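Local coordinates for protein transcription factor tau subunit sfc1 (Schizosaccharomyces pombe, PDB 4BJI) that helps bring RNA polymerase III to tRNA and 5S RNA genes, as a TFIIIC subunit of the tauA domain, which binds boxA promoter DNA, at residues 12-17 with 79-84; 51-56 with 88-93; 56-61 with 124-129; 105-110 with 141-146. One frame throughout, in Å; residues are numbered along the deposited sequence.

Contact 1 (12-17 with 79-84); sequences IITTNM and SYLWTS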
# COMPACT_ATOMS: atom_id res chain seq x y z
N ILE A 12 -13.68 -6.19 10.89
CA ILE A 12 -13.13 -5.98 9.56
C ILE A 12 -13.33 -7.26 8.73
O ILE A 12 -13.16 -8.38 9.23
CB ILE A 12 -11.64 -5.62 9.64
CG1 ILE A 12 -11.07 -5.23 8.27
CG2 ILE A 12 -10.83 -6.77 10.25
CD1 ILE A 12 -11.53 -3.90 7.79
N ILE A 13 -13.80 -7.07 7.50
CA ILE A 13 -13.89 -8.16 6.53
C ILE A 13 -12.61 -8.24 5.75
O ILE A 13 -12.14 -7.21 5.24
CB ILE A 13 -15.06 -7.91 5.56
CG1 ILE A 13 -16.38 -7.80 6.34
CG2 ILE A 13 -15.13 -9.02 4.51
CD1 ILE A 13 -17.49 -7.20 5.54
N THR A 14 -12.01 -9.43 5.73
CA THR A 14 -10.77 -9.65 5.01
C THR A 14 -11.01 -10.41 3.72
O THR A 14 -11.94 -11.19 3.60
CB THR A 14 -9.75 -10.37 5.85
OG1 THR A 14 -10.27 -11.66 6.20
CG2 THR A 14 -9.40 -9.57 7.08
N THR A 15 -10.14 -10.12 2.74
CA THR A 15 -10.17 -10.75 1.41
C THR A 15 -8.79 -11.24 0.99
O THR A 15 -7.76 -10.77 1.44
CB THR A 15 -10.67 -9.77 0.29
OG1 THR A 15 -9.94 -8.55 0.36
CG2 THR A 15 -12.15 -9.49 0.42
N ASN A 16 -8.80 -12.21 0.07
CA ASN A 16 -7.63 -12.53 -0.72
C ASN A 16 -7.99 -12.51 -2.20
O ASN A 16 -9.14 -12.31 -2.58
CB ASN A 16 -7.02 -13.86 -0.27
CG ASN A 16 -7.94 -15.05 -0.50
OD1 ASN A 16 -8.44 -15.27 -1.61
ND2 ASN A 16 -8.13 -15.84 0.54
N MSE A 17 -6.99 -12.74 -3.05
CA MSE A 17 -7.15 -12.59 -4.49
C MSE A 17 -8.12 -13.57 -5.11
O MSE A 17 -8.57 -13.37 -6.25
CB MSE A 17 -5.81 -12.70 -5.19
CG MSE A 17 -4.93 -11.46 -4.97
SE MSE A 17 -5.57 -9.87 -5.92
CE MSE A 17 -5.13 -10.48 -7.69
N SER A 79 -14.60 0.11 4.56
CA SER A 79 -13.59 -0.58 3.77
C SER A 79 -13.41 -2.02 4.22
O SER A 79 -13.82 -2.36 5.34
CB SER A 79 -12.24 0.16 3.86
OG SER A 79 -11.69 0.09 5.17
N TYR A 80 -12.79 -2.82 3.36
CA TYR A 80 -12.38 -4.19 3.67
C TYR A 80 -10.86 -4.28 3.53
O TYR A 80 -10.23 -3.39 2.94
CB TYR A 80 -13.10 -5.19 2.74
CG TYR A 80 -12.79 -5.04 1.26
CD1 TYR A 80 -13.46 -4.12 0.46
CD2 TYR A 80 -11.80 -5.80 0.68
CE1 TYR A 80 -13.14 -3.99 -0.91
CE2 TYR A 80 -11.47 -5.67 -0.66
CZ TYR A 80 -12.15 -4.79 -1.45
OH TYR A 80 -11.78 -4.67 -2.78
N LEU A 81 -10.25 -5.34 4.03
CA LEU A 81 -8.80 -5.44 4.15
C LEU A 81 -8.25 -6.65 3.41
O LEU A 81 -8.69 -7.77 3.65
CB LEU A 81 -8.44 -5.58 5.63
CG LEU A 81 -6.99 -5.86 5.99
CD1 LEU A 81 -6.05 -4.76 5.57
CD2 LEU A 81 -6.85 -6.11 7.51
N TRP A 82 -7.29 -6.44 2.52
CA TRP A 82 -6.60 -7.55 1.86
C TRP A 82 -5.58 -8.18 2.79
O TRP A 82 -4.77 -7.45 3.39
CB TRP A 82 -5.87 -7.05 0.62
CG TRP A 82 -6.80 -6.52 -0.43
CD1 TRP A 82 -7.20 -5.23 -0.58
CD2 TRP A 82 -7.47 -7.26 -1.46
NE1 TRP A 82 -8.05 -5.11 -1.65
CE2 TRP A 82 -8.24 -6.35 -2.20
CE3 TRP A 82 -7.49 -8.62 -1.83
CZ2 TRP A 82 -9.04 -6.75 -3.28
CZ3 TRP A 82 -8.26 -9.00 -2.89
CH2 TRP A 82 -9.05 -8.08 -3.60
N THR A 83 -5.57 -9.50 2.92
CA THR A 83 -4.53 -10.08 3.80
C THR A 83 -3.40 -10.75 3.06
O THR A 83 -2.48 -11.26 3.68
CB THR A 83 -5.12 -10.99 4.82
OG1 THR A 83 -5.99 -11.88 4.15
CG2 THR A 83 -5.90 -10.15 5.83
N SER A 84 -3.43 -10.73 1.73
CA SER A 84 -2.34 -11.24 0.91
C SER A 84 -2.52 -10.68 -0.50
O SER A 84 -3.54 -10.06 -0.79
CB SER A 84 -2.37 -12.76 0.91
OG SER A 84 -3.62 -13.21 0.44
O HOH W 1 -14.79 -4.62 6.42
O HOH W 2 -4.24 -13.24 -2.23

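Contact 2 (51-56 with 88-93); sequences RPVWTR and RDTYTR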
# COMPACT_ATOMS: atom_id res chain seq x y z
N ARG A 51 -8.69 8.38 -3.00
CA ARG A 51 -7.83 7.22 -3.21
C ARG A 51 -8.57 6.02 -2.64
O ARG A 51 -8.84 5.99 -1.45
CB ARG A 51 -6.51 7.47 -2.47
CG ARG A 51 -5.55 6.37 -2.45
CD ARG A 51 -4.24 7.01 -1.94
NE ARG A 51 -3.37 6.06 -1.32
CZ ARG A 51 -2.12 6.40 -0.96
NH1 ARG A 51 -1.68 7.62 -1.19
NH2 ARG A 51 -1.36 5.53 -0.39
N PRO A 52 -8.95 5.05 -3.48
CA PRO A 52 -9.83 3.99 -2.97
C PRO A 52 -9.15 2.91 -2.16
O PRO A 52 -9.82 2.07 -1.56
CB PRO A 52 -10.40 3.35 -4.22
CG PRO A 52 -9.36 3.66 -5.29
CD PRO A 52 -8.82 5.01 -4.95
N VAL A 53 -7.82 2.90 -2.15
CA VAL A 53 -7.02 1.84 -1.54
C VAL A 53 -5.89 2.48 -0.74
O VAL A 53 -5.08 3.24 -1.31
CB VAL A 53 -6.39 0.93 -2.66
CG1 VAL A 53 -5.47 -0.10 -2.08
CG2 VAL A 53 -7.49 0.26 -3.51
N TRP A 54 -5.79 2.17 0.55
CA TRP A 54 -4.84 2.80 1.45
C TRP A 54 -4.23 1.82 2.44
O TRP A 54 -4.96 1.02 3.06
CB TRP A 54 -5.56 3.81 2.35
CG TRP A 54 -6.05 5.09 1.75
CD1 TRP A 54 -7.28 5.33 1.20
CD2 TRP A 54 -5.36 6.34 1.76
NE1 TRP A 54 -7.38 6.68 0.85
CE2 TRP A 54 -6.21 7.31 1.19
CE3 TRP A 54 -4.10 6.74 2.20
CZ2 TRP A 54 -5.83 8.64 1.04
CZ3 TRP A 54 -3.73 8.06 2.04
CH2 TRP A 54 -4.59 8.99 1.47
N THR A 55 -2.95 1.95 2.75
CA THR A 55 -2.44 1.33 3.97
C THR A 55 -2.88 2.13 5.20
O THR A 55 -3.20 3.34 5.12
CB THR A 55 -0.93 1.26 4.01
OG1 THR A 55 -0.44 2.61 3.93
CG2 THR A 55 -0.40 0.40 2.86
N ARG A 56 -2.91 1.46 6.36
CA ARG A 56 -3.07 2.15 7.64
C ARG A 56 -2.07 3.29 7.82
O ARG A 56 -2.45 4.41 8.20
CB ARG A 56 -2.93 1.14 8.79
CG ARG A 56 -2.79 1.80 10.16
CD ARG A 56 -2.51 0.73 11.24
NE ARG A 56 -2.15 1.35 12.51
CZ ARG A 56 -3.06 1.85 13.33
NH1 ARG A 56 -4.33 1.76 12.99
NH2 ARG A 56 -2.69 2.42 14.47
N ARG A 88 -2.02 -6.52 -0.47
CA ARG A 88 -1.87 -6.91 0.94
C ARG A 88 -1.71 -5.70 1.84
O ARG A 88 -0.95 -4.79 1.55
CB ARG A 88 -0.67 -7.84 1.09
CG ARG A 88 -0.36 -8.28 2.48
CD ARG A 88 1.05 -8.90 2.54
NE ARG A 88 1.37 -9.39 3.88
CZ ARG A 88 2.49 -10.04 4.14
NH1 ARG A 88 3.33 -10.27 3.15
NH2 ARG A 88 2.75 -10.46 5.37
N ASP A 89 -2.40 -5.74 2.95
CA ASP A 89 -2.28 -4.73 4.01
C ASP A 89 -2.82 -3.36 3.58
O ASP A 89 -2.47 -2.31 4.17
CB ASP A 89 -0.82 -4.62 4.51
CG ASP A 89 -0.37 -5.87 5.21
OD1 ASP A 89 -1.17 -6.44 5.96
OD2 ASP A 89 0.76 -6.32 4.92
N THR A 90 -3.71 -3.35 2.57
CA THR A 90 -4.47 -2.17 2.24
C THR A 90 -5.93 -2.34 2.54
O THR A 90 -6.49 -3.45 2.40
CB THR A 90 -4.33 -1.71 0.76
OG1 THR A 90 -4.99 -2.62 -0.14
CG2 THR A 90 -2.86 -1.57 0.38
N TYR A 91 -6.54 -1.23 2.95
CA TYR A 91 -7.98 -1.10 3.13
C TYR A 91 -8.56 -0.50 1.88
O TYR A 91 -8.08 0.54 1.39
CB TYR A 91 -8.26 -0.17 4.33
CG TYR A 91 -7.79 -0.76 5.63
CD1 TYR A 91 -6.48 -0.59 6.05
CD2 TYR A 91 -8.64 -1.51 6.42
CE1 TYR A 91 -6.01 -1.17 7.23
CE2 TYR A 91 -8.18 -2.08 7.60
CZ TYR A 91 -6.86 -1.89 7.99
OH TYR A 91 -6.35 -2.46 9.16
N THR A 92 -9.55 -1.17 1.30
CA THR A 92 -10.18 -0.76 0.03
C THR A 92 -11.64 -0.41 0.28
O THR A 92 -12.36 -1.14 0.97
CB THR A 92 -10.10 -1.91 -0.98
OG1 THR A 92 -8.72 -2.26 -1.22
CG2 THR A 92 -10.75 -1.51 -2.29
N ARG A 93 -12.09 0.70 -0.29
CA ARG A 93 -13.45 1.12 -0.05
C ARG A 93 -14.43 0.07 -0.60
O ARG A 93 -14.19 -0.60 -1.62
CB ARG A 93 -13.69 2.51 -0.63
CG ARG A 93 -13.66 2.61 -2.13
CD ARG A 93 -13.88 4.08 -2.63
NE ARG A 93 -14.15 4.13 -4.07
CZ ARG A 93 -13.63 4.99 -4.94
NH1 ARG A 93 -12.77 5.98 -4.62
NH2 ARG A 93 -13.98 4.84 -6.22
O HOH W 3 -2.01 -1.35 6.61
O HOH W 4 -6.34 -0.52 11.29

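Contact 3 (56-61 with 124-129); sequences RRALLN and KTHVFD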
# COMPACT_ATOMS: atom_id res chain seq x y z
N ARG A 56 -2.91 1.46 6.36
CA ARG A 56 -3.07 2.15 7.64
C ARG A 56 -2.07 3.29 7.82
O ARG A 56 -2.45 4.41 8.20
CB ARG A 56 -2.93 1.14 8.79
CG ARG A 56 -2.79 1.80 10.16
CD ARG A 56 -2.51 0.73 11.24
NE ARG A 56 -2.15 1.35 12.51
CZ ARG A 56 -3.06 1.85 13.33
NH1 ARG A 56 -4.33 1.76 12.99
NH2 ARG A 56 -2.69 2.42 14.47
N ARG A 57 -0.80 3.04 7.54
CA ARG A 57 0.22 4.07 7.75
C ARG A 57 -0.04 5.31 6.88
O ARG A 57 0.03 6.44 7.36
CB ARG A 57 1.61 3.51 7.46
CG ARG A 57 2.73 4.53 7.75
CD ARG A 57 2.63 5.17 9.13
NE ARG A 57 2.55 4.19 10.21
CZ ARG A 57 2.32 4.51 11.49
NH1 ARG A 57 2.13 5.78 11.84
NH2 ARG A 57 2.26 3.56 12.41
N ALA A 58 -0.35 5.12 5.60
CA ALA A 58 -0.63 6.25 4.74
C ALA A 58 -1.84 7.06 5.23
O ALA A 58 -1.79 8.28 5.28
CB ALA A 58 -0.77 5.82 3.29
N LEU A 59 -2.90 6.38 5.67
CA LEU A 59 -4.04 7.10 6.24
C LEU A 59 -3.68 7.88 7.51
O LEU A 59 -4.08 9.04 7.66
CB LEU A 59 -5.18 6.13 6.57
CG LEU A 59 -5.98 5.68 5.36
CD1 LEU A 59 -6.84 4.50 5.70
CD2 LEU A 59 -6.80 6.85 4.81
N LEU A 60 -2.94 7.23 8.40
CA LEU A 60 -2.60 7.91 9.66
C LEU A 60 -1.90 9.22 9.34
O LEU A 60 -2.11 10.23 10.03
CB LEU A 60 -1.70 7.04 10.51
CG LEU A 60 -2.33 5.84 11.21
CD1 LEU A 60 -1.24 4.96 11.76
CD2 LEU A 60 -3.28 6.31 12.31
N ASN A 61 -1.03 9.22 8.32
CA ASN A 61 -0.25 10.41 7.99
C ASN A 61 -1.08 11.51 7.33
O ASN A 61 -0.62 12.63 7.15
CB ASN A 61 0.97 10.03 7.17
CG ASN A 61 1.95 9.19 7.98
OD1 ASN A 61 1.95 9.24 9.22
ND2 ASN A 61 2.77 8.43 7.32
N LYS A 124 8.10 7.98 10.28
CA LYS A 124 6.88 7.19 10.16
C LYS A 124 6.29 7.36 8.77
O LYS A 124 5.17 6.94 8.53
CB LYS A 124 5.83 7.67 11.16
CG LYS A 124 6.05 7.29 12.61
CD LYS A 124 4.88 7.81 13.45
CE LYS A 124 5.11 7.68 14.95
NZ LYS A 124 4.32 8.69 15.72
N THR A 125 7.02 7.98 7.86
CA THR A 125 6.46 8.29 6.57
C THR A 125 6.05 7.03 5.78
O THR A 125 6.67 5.94 5.81
CB THR A 125 7.41 9.15 5.72
OG1 THR A 125 6.74 9.58 4.55
CG2 THR A 125 8.66 8.38 5.31
N HIS A 126 4.98 7.21 5.02
CA HIS A 126 4.52 6.22 4.04
C HIS A 126 5.20 6.40 2.67
O HIS A 126 5.03 5.58 1.77
CB HIS A 126 3.01 6.37 3.88
CG HIS A 126 2.60 7.73 3.44
ND1 HIS A 126 2.76 8.85 4.23
CD2 HIS A 126 2.06 8.17 2.28
CE1 HIS A 126 2.35 9.92 3.57
NE2 HIS A 126 1.90 9.53 2.39
N VAL A 127 5.98 7.47 2.52
CA VAL A 127 6.62 7.79 1.24
C VAL A 127 7.93 7.06 1.13
O VAL A 127 8.69 6.98 2.10
CB VAL A 127 6.85 9.32 1.17
CG1 VAL A 127 7.62 9.73 -0.05
CG2 VAL A 127 5.54 10.06 1.22
N PHE A 128 8.22 6.56 -0.07
CA PHE A 128 9.51 5.95 -0.38
C PHE A 128 10.30 6.91 -1.24
O PHE A 128 9.99 7.06 -2.43
CB PHE A 128 9.35 4.61 -1.11
CG PHE A 128 10.63 3.81 -1.18
CD1 PHE A 128 11.64 4.11 -2.09
CD2 PHE A 128 10.84 2.76 -0.28
CE1 PHE A 128 12.79 3.41 -2.08
CE2 PHE A 128 11.99 2.04 -0.31
CZ PHE A 128 12.96 2.37 -1.22
N ASP A 129 11.29 7.57 -0.64
CA ASP A 129 12.11 8.56 -1.38
C ASP A 129 13.52 8.07 -1.68
O ASP A 129 14.27 8.73 -2.42
CB ASP A 129 12.12 9.94 -0.70
CG ASP A 129 12.85 9.94 0.62
OD1 ASP A 129 13.38 8.88 1.04
OD2 ASP A 129 12.82 11.04 1.26

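Contact 4 (105-110 with 141-146); sequences AAYQAL and QVCDIV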
# COMPACT_ATOMS: atom_id res chain seq x y z
N ALA A 105 -3.16 -0.30 -10.41
CA ALA A 105 -1.73 -0.52 -10.36
C ALA A 105 -1.04 0.53 -9.49
O ALA A 105 -0.05 0.22 -8.83
CB ALA A 105 -1.15 -0.48 -11.78
N ALA A 106 -1.57 1.74 -9.47
CA ALA A 106 -0.97 2.81 -8.68
C ALA A 106 -1.09 2.61 -7.15
O ALA A 106 -0.42 3.27 -6.37
CB ALA A 106 -1.63 4.12 -9.05
N TYR A 107 -1.98 1.70 -6.73
CA TYR A 107 -2.28 1.50 -5.32
C TYR A 107 -1.72 0.19 -4.79
O TYR A 107 -1.88 -0.12 -3.60
CB TYR A 107 -3.79 1.54 -5.06
CG TYR A 107 -4.44 2.78 -5.62
CD1 TYR A 107 -3.89 4.02 -5.37
CD2 TYR A 107 -5.54 2.68 -6.45
CE1 TYR A 107 -4.47 5.17 -5.91
CE2 TYR A 107 -6.12 3.81 -6.98
CZ TYR A 107 -5.57 5.02 -6.72
OH TYR A 107 -6.20 6.13 -7.29
N GLN A 108 -1.04 -0.59 -5.64
CA GLN A 108 -0.44 -1.84 -5.17
C GLN A 108 0.55 -1.59 -4.05
O GLN A 108 1.21 -0.54 -4.01
CB GLN A 108 0.25 -2.59 -6.31
CG GLN A 108 -0.74 -3.14 -7.30
CD GLN A 108 -0.19 -4.01 -8.40
OE1 GLN A 108 -0.74 -3.99 -9.51
NE2 GLN A 108 0.85 -4.78 -8.13
N ALA A 109 0.62 -2.55 -3.12
CA ALA A 109 1.48 -2.52 -1.95
C ALA A 109 2.62 -3.50 -2.06
O ALA A 109 2.43 -4.64 -2.50
CB ALA A 109 0.64 -2.88 -0.72
N LEU A 110 3.82 -3.02 -1.73
CA LEU A 110 4.99 -3.88 -1.66
C LEU A 110 5.44 -3.96 -0.21
O LEU A 110 5.67 -2.93 0.43
CB LEU A 110 6.12 -3.36 -2.55
CG LEU A 110 5.85 -3.40 -4.05
CD1 LEU A 110 5.42 -2.07 -4.51
CD2 LEU A 110 7.10 -3.82 -4.74
N GLN A 141 2.97 1.75 -0.86
CA GLN A 141 2.13 1.75 -2.04
C GLN A 141 2.81 2.46 -3.21
O GLN A 141 3.55 3.43 -3.01
CB GLN A 141 0.80 2.40 -1.76
CG GLN A 141 -0.10 1.51 -0.89
CD GLN A 141 -1.44 2.16 -0.69
OE1 GLN A 141 -1.62 2.91 0.28
NE2 GLN A 141 -2.37 1.92 -1.58
N VAL A 142 2.56 1.99 -4.42
CA VAL A 142 3.23 2.53 -5.60
C VAL A 142 3.11 4.05 -5.74
O VAL A 142 4.10 4.73 -6.04
CB VAL A 142 2.72 1.82 -6.84
CG1 VAL A 142 3.12 2.57 -8.13
CG2 VAL A 142 3.20 0.35 -6.84
N CYS A 143 1.92 4.57 -5.54
CA CYS A 143 1.68 6.00 -5.68
C CYS A 143 2.48 6.85 -4.70
O CYS A 143 2.59 8.07 -4.90
CB CYS A 143 0.18 6.29 -5.55
SG CYS A 143 -0.58 5.73 -3.99
N ASP A 144 3.01 6.22 -3.64
CA ASP A 144 3.78 6.92 -2.63
C ASP A 144 5.30 6.74 -2.85
O ASP A 144 6.09 7.20 -2.02
CB ASP A 144 3.40 6.44 -1.24
CG ASP A 144 1.93 6.66 -0.92
OD1 ASP A 144 1.36 7.65 -1.41
OD2 ASP A 144 1.39 5.83 -0.16
N ILE A 145 5.68 6.14 -3.98
CA ILE A 145 7.10 5.99 -4.32
C ILE A 145 7.51 7.22 -5.13
O ILE A 145 7.13 7.37 -6.31
CB ILE A 145 7.36 4.71 -5.11
CG1 ILE A 145 6.94 3.50 -4.31
CG2 ILE A 145 8.85 4.67 -5.51
CD1 ILE A 145 7.03 2.24 -5.12
N VAL A 146 8.27 8.11 -4.50
CA VAL A 146 8.68 9.34 -5.18
C VAL A 146 10.14 9.26 -5.65
O VAL A 146 10.61 10.11 -6.45
CB VAL A 146 8.51 10.61 -4.31
CG1 VAL A 146 7.03 10.77 -3.92
CG2 VAL A 146 9.41 10.59 -3.08

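Contact 1 (12-17 with 79-84)
The indole of W82 has T15 on one face: OG1 stands 3.2 Å above the ring plane, displaced toward the rim, and CB makes a CH-pi contact 4.3 Å from the centroid of the six-membered ring. Y80 CE2 lies over the indole as well. At the edge come the backbone N16 O, 3.4 Å from W82 CZ3, and M17 N, while the selenium of M17 (a selenomethionine) makes an oblique Met-aromatic contact. The Y80 ring turns its edge to T15, Y80 CD2 lying 3.3 Å from T15 OG1, and W82 CZ2 lies in the plane of that ring. T15, modelled in two conformers, sets OG1 between its backbone N and carbonyl carbon (chi1 50°) in the one described; in this conformer OG1, wedged between two aromatics, is buried and has no polar partner in the model. An alanine in place of W82 removes the indole, which would probably leave a gap beside T15 and M17 and T92 OG1 without the NE1 donor. The backbones run as parallel strands: I13 O receives L81 N, L81 O receives T15 N, and T15 O receives T83 N, each at 2.9 Å. On the side of the sheet that carries L81, I12 CG1 rests on L81 CB at 3.7 Å. One water joins I13 N to S79 O, and another joins M17 N to S84 OG. Strand 14-15 forms one edge of a four-stranded mixed sheet; strand 79-82 pairs on its far side with strand 90-93, and Y80 OH reaches Y96 O.

Contact 2 (51-56 with 88-93)
P52 and R93 meet at one end of this antiparallel pair: P52 CB sits 3.4 Å above the guanidinium plane of R93, offset toward its rim, while R93 N donates to P52 O at 2.9 Å. R93, for which one of two deposited conformers is described, sends NH1 on to F48 O. Next along, W54 and Y91 form a hydrogen-bonded pair, W54 N to Y91 O at 2.9 Å and Y91 N to W54 O at 2.8 Å. V53 lies beside T92, both pointing the same way; V53 CG2 is 3.6 Å from T92 OG1, whose polar partner is W82. The other methyl, anti to the backbone N (chi1 175°), presses tightly on T90: V53 CG1 is 3.2 Å from T90 OG1, itself bonded to F87 O, and 3.5 Å from T90 CB. The Y91 ring turns its edge to W54 O, and a water carries the contact on from D89 O to R56 N. In the second shell, R51 lays CD over the centre of the W54 indole, and the Q141 side chain holds strand 53-55. T55 OG1 caps A58 N, starting helix 56-60. A short strand between two helices, joined to the last strand of the 79-82/90-93 hairpin, is consistent with a winged-helix fold, in keeping with the HTH family of this region in the DNA-binding domain of sfc1.

Contact 3 (56-61 with 124-129)
N61 closes this contact by lying alongside H126, the two side chains running past each other in opposite directions. N61 CB packs on the imidazole, 3.6 Å from H126 ND1 and 3.9 Å from H126 CE1. The first torsion, -66°, holds CG anti to the carbonyl carbon, and the amide beyond it stands 44° from the plane of the ring. ND2 then spends both its hydrogens across the contact: one goes to H126 ND1 and the other to K124 O, each at 3.1 Å and nearly straight. Both acceptors lie in the amide plane, though ND2 itself is tilted 23° from the imidazole plane and sits above the K124 carbonyl plane. As an acceptor, ND1 is probably unprotonated, any ring proton then being on NE2. An alanine at N61 removes ND2, the donor shared by K124 O and H126 ND1, and would probably let the imidazole turn more freely. One helical turn earlier, A58 CB meets the ring at H126 CD2, 3.8 Å away. R57, bent at its second and third torsions, lays CD 3.2 Å from K124 O; NH1 touches the K124 chain at CD, whereas R57 NH1 and K124 NZ, like charges, stay 5.3 Å apart. T125 OG1 accepts from V127 N in an ST turn that shapes the loop. The result is a short helix of the helix-turn-helix region, docked by its side chains against the loop between strands 109-111 and 139-141.

Contact 4 (105-110 with 141-146)
Q141 reaches across to the backbone of Y107 where a two-stranded antiparallel sheet, 109-111 with 139-141, gives way to a 3-10 turn at 142-144. A109 and Q141 form a non-hydrogen-bonded pair, with Q141 CA only 3.2 Å from Q108 O. The Q141 chain extends beyond CG and brings NE2 to Y107 O at 2.9 Å, an almost straight bond with the oxygen in the amide plane. Outside partners grip the rest of this buried amide: NE2 also donates to V53 O, while OE1 accepts from T55 N and R51 NH2. V142 points toward the other segment. V142 CB leans on A106 O at 3.5 Å, and V142 CG2, anti to the carbonyl carbon, slants across L110 CD1 at 4.0 Å and borders Q108 CB. V142 N donates to Q108 O at 2.9 Å. Q108 itself heads elsewhere, its amide bonded to W169 N and T167 O. The next turn residue, C143, bonds through its N to A106 O at 2.8 Å, a bent bond (131°). The CB of Y107 points away from 141-146, yet the ring edge still meets C143: SG, set between the backbone N and carbonyl carbon of its own residue (chi1 58°), lies near the ring plane in a sulfur-aromatic contact, C143 SG being 4.0 Å from Y107 CD1.

In the fold
Contacts 1 and 2 belong to one sheet, their centres about 9 Å apart: the neighbouring strands 79-82 and 90-93 join them, with Y80 O 2.8 Å from T92 N. Contact 3 lies next to contact 2: helix 56-60 follows strand 53-55 in the chain, the two contacts share R56, and L59 packs on W54. Contact 4, its centre about 11 Å from those of contacts 2 and 3, touches both: R51 NH2 meets D144 OD2 at 2.8 Å in a salt bridge, and F128 N lies 3.0 Å from D144 O. Contacts 1 and 3 lie on opposite sides of the chain centre, about 20 Å apart between centres. The model holds no DNA, so none of these contacts can be placed at a binding surface.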